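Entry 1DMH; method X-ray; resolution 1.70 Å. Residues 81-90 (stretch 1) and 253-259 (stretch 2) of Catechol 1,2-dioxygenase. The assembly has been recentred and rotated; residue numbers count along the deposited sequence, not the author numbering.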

# COMPACT_ATOMS: atom_id res chain seq x y z
N ASP A 81 8.49 11.41 -6.34
CA ASP A 81 9.95 11.52 -6.39
C ASP A 81 10.38 12.87 -6.97
O ASP A 81 11.27 13.53 -6.43
CB ASP A 81 10.52 10.38 -7.24
CG ASP A 81 10.14 8.98 -6.71
OD1 ASP A 81 8.99 8.81 -6.23
OD2 ASP A 81 10.99 8.06 -6.82
N HIS A 82 9.75 13.28 -8.06
CA HIS A 82 10.09 14.55 -8.69
C HIS A 82 9.66 15.70 -7.80
O HIS A 82 10.35 16.70 -7.72
CB HIS A 82 9.41 14.67 -10.06
CG HIS A 82 9.66 15.98 -10.72
ND1 HIS A 82 10.94 16.46 -10.95
CD2 HIS A 82 8.81 16.94 -11.15
CE1 HIS A 82 10.85 17.67 -11.50
NE2 HIS A 82 9.57 17.98 -11.63
N TYR A 83 8.52 15.56 -7.12
CA TYR A 83 8.02 16.60 -6.21
C TYR A 83 9.04 16.86 -5.09
O TYR A 83 9.29 18.01 -4.73
CB TYR A 83 6.68 16.19 -5.59
CG TYR A 83 6.11 17.16 -4.56
CD1 TYR A 83 5.90 18.52 -4.86
CD2 TYR A 83 5.69 16.71 -3.31
CE1 TYR A 83 5.26 19.38 -3.95
CE2 TYR A 83 5.06 17.55 -2.39
CZ TYR A 83 4.84 18.88 -2.71
OH TYR A 83 4.16 19.67 -1.80
N LEU A 84 9.60 15.79 -4.52
CA LEU A 84 10.60 15.90 -3.46
C LEU A 84 11.84 16.62 -3.99
O LEU A 84 12.46 17.38 -3.26
CB LEU A 84 10.98 14.51 -2.92
CG LEU A 84 9.84 13.74 -2.21
CD1 LEU A 84 10.33 12.35 -1.77
CD2 LEU A 84 9.33 14.53 -1.02
N ASP A 85 12.20 16.40 -5.26
CA ASP A 85 13.34 17.11 -5.84
C ASP A 85 12.98 18.57 -5.99
O ASP A 85 13.82 19.45 -5.81
CB ASP A 85 13.73 16.58 -7.22
CG ASP A 85 14.43 15.22 -7.17
OD1 ASP A 85 14.93 14.80 -6.10
OD2 ASP A 85 14.51 14.58 -8.24
N MET A 86 11.73 18.86 -6.36
CA MET A 86 11.34 20.26 -6.51
C MET A 86 11.51 20.98 -5.18
O MET A 86 11.94 22.14 -5.13
CB MET A 86 9.89 20.39 -7.00
CG MET A 86 9.68 19.86 -8.40
SD MET A 86 7.93 19.92 -8.89
CE MET A 86 7.72 21.75 -9.12
N ARG A 87 11.17 20.29 -4.09
CA ARG A 87 11.31 20.88 -2.78
C ARG A 87 12.79 21.13 -2.50
O ARG A 87 13.17 22.21 -2.02
CB ARG A 87 10.70 19.97 -1.72
CG ARG A 87 9.20 19.82 -1.83
CD ARG A 87 8.73 18.81 -0.81
NE ARG A 87 8.80 19.35 0.55
CZ ARG A 87 9.25 18.69 1.62
NH1 ARG A 87 9.70 17.43 1.52
NH2 ARG A 87 9.21 19.28 2.80
N MET A 88 13.63 20.14 -2.81
CA MET A 88 15.06 20.30 -2.61
C MET A 88 15.62 21.47 -3.42
O MET A 88 16.46 22.24 -2.91
CB MET A 88 15.80 19.02 -2.94
CG MET A 88 15.61 17.99 -1.87
SD MET A 88 16.60 16.50 -2.14
CE MET A 88 15.50 15.41 -3.05
N ASP A 89 15.16 21.62 -4.66
CA ASP A 89 15.61 22.74 -5.48
C ASP A 89 15.19 24.08 -4.88
O ASP A 89 15.98 25.04 -4.85
CB ASP A 89 15.06 22.67 -6.89
CG ASP A 89 15.71 21.59 -7.71
OD1 ASP A 89 16.82 21.15 -7.37
OD2 ASP A 89 15.10 21.19 -8.71
N ALA A 90 13.95 24.15 -4.42
CA ALA A 90 13.44 25.36 -3.81
C ALA A 90 14.29 25.72 -2.59
O ALA A 90 14.67 26.89 -2.40
CB ALA A 90 11.97 25.16 -3.38
N PHE A 253 7.43 8.80 -17.79
CA PHE A 253 6.34 8.57 -16.85
C PHE A 253 6.75 8.93 -15.41
O PHE A 253 5.90 9.13 -14.54
CB PHE A 253 5.84 7.10 -16.91
CG PHE A 253 6.46 6.18 -15.88
CD1 PHE A 253 7.69 5.56 -16.09
CD2 PHE A 253 5.79 5.92 -14.67
CE1 PHE A 253 8.25 4.69 -15.11
CE2 PHE A 253 6.34 5.06 -13.70
CZ PHE A 253 7.57 4.45 -13.92
N ALA A 254 8.07 9.01 -15.17
CA ALA A 254 8.59 9.35 -13.84
C ALA A 254 8.98 10.82 -13.74
O ALA A 254 9.55 11.24 -12.72
CB ALA A 254 9.79 8.46 -13.50
N TYR A 255 8.72 11.59 -14.79
CA TYR A 255 9.00 13.04 -14.80
C TYR A 255 10.40 13.44 -14.32
O TYR A 255 10.58 14.45 -13.63
CB TYR A 255 7.96 13.74 -13.93
CG TYR A 255 6.55 13.35 -14.26
CD1 TYR A 255 5.93 13.86 -15.39
CD2 TYR A 255 5.83 12.46 -13.44
CE1 TYR A 255 4.61 13.51 -15.71
CE2 TYR A 255 4.51 12.11 -13.75
CZ TYR A 255 3.92 12.64 -14.90
OH TYR A 255 2.63 12.33 -15.25
N ALA A 256 11.41 12.67 -14.70
CA ALA A 256 12.75 12.96 -14.23
C ALA A 256 13.63 13.73 -15.19
O ALA A 256 14.68 14.22 -14.79
CB ALA A 256 13.43 11.66 -13.86
N THR A 257 13.25 13.84 -16.45
CA THR A 257 14.11 14.54 -17.38
C THR A 257 14.16 16.05 -17.13
O THR A 257 13.15 16.67 -16.77
CB THR A 257 13.72 14.19 -18.83
OG1 THR A 257 12.35 14.49 -19.04
CG2 THR A 257 13.87 12.69 -19.07
N ARG A 258 15.35 16.62 -17.28
CA ARG A 258 15.60 18.04 -17.08
C ARG A 258 16.53 18.60 -18.12
O ARG A 258 17.39 17.89 -18.63
CB ARG A 258 16.31 18.29 -15.77
CG ARG A 258 15.57 17.89 -14.56
CD ARG A 258 16.11 18.74 -13.50
NE ARG A 258 15.29 18.65 -12.31
CZ ARG A 258 15.36 19.53 -11.32
NH1 ARG A 258 16.21 20.55 -11.39
NH2 ARG A 258 14.58 19.37 -10.25
N GLU A 259 16.38 19.89 -18.39
CA GLU A 259 17.25 20.56 -19.34
C GLU A 259 18.64 20.52 -18.76
O GLU A 259 18.84 20.78 -17.57
CB GLU A 259 16.83 22.02 -19.54
CG GLU A 259 15.54 22.17 -20.28
CD GLU A 259 15.18 23.63 -20.47
OE1 GLU A 259 16.03 24.37 -21.04
OE2 GLU A 259 14.05 24.04 -20.04
O HOH W 1 8.64 11.41 -10.17

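The contact between residues 81-90 and 253-259 is a small, largely polar packing of one helical face against an irregular loop, fastened at one end by a salt bridge and at the other by a bridging water. The two stretches lie far apart in the chain sequence, and together they bury 251 Å² of surface.

Stretch 1 is helical throughout, with regular i to i+4 backbone hydrogen bonds such as Asp-89 N to Asp-85 O (2.8 Å) and Met-86 N to His-82 O (2.9 Å). Stretch 2 forms no regular helix or strand, and Tyr-255 adopts positive phi and psi (48°/40°). The backbones come nearest at His-82 and Ala-256, whose CA atoms are 6.3 Å apart. Because His-82, Asp-85 and Asp-89 recur at intervals of three and four residues, their CA-to-CB bonds all point toward the loop, whereas Tyr-83, Leu-84 and Arg-87 lie out of its reach.

The salt bridge joins Asp-89 to Arg-258. The carboxylate oxygen OD2 of Asp-89 lies near the plane of the guanidinium, at its edge, where the N-H bonds are directed. Arg-258 NH2 donates to Asp-89 OD2 over a very short 2.4 Å with an N-H...O angle of 158°, and opposite charges reinforce the bond. Arg-258 NH1 also donates to Asp-89 OD2, at 3.0 Å, but the 127° angle makes this bond weak. One oxygen thus receives both bonds, while OD1 of Asp-89 is satisfied elsewhere in the structure. To reach the helix, the Arg-258 side chain leaves CB with chi1 in m and then continues with chi2 and chi3 both in t, an extended arm that also brings NH2 within 4.2 Å of Asp-85 CB and 4.3 Å of His-82 CE1.

His-82, with chi1 in t, packs against the loop beside Tyr-255. The carbonyl oxygen of Tyr-255 sits over one face of the imidazole, 3.4 Å from His-82 ND1; this approach has a poor angle for a hydrogen bond and is a packing contact. Their side chains also meet at the base, with His-82 CB and Tyr-255 CB 4.2 Å apart, after which the end of the tyrosine side chain leads away from the helix.

Water 1 completes the junction. It accepts a hydrogen bond from His-82 N (3.0 Å) and donates one to Ala-254 O (2.7 Å), linking the helix backbone to the loop backbone.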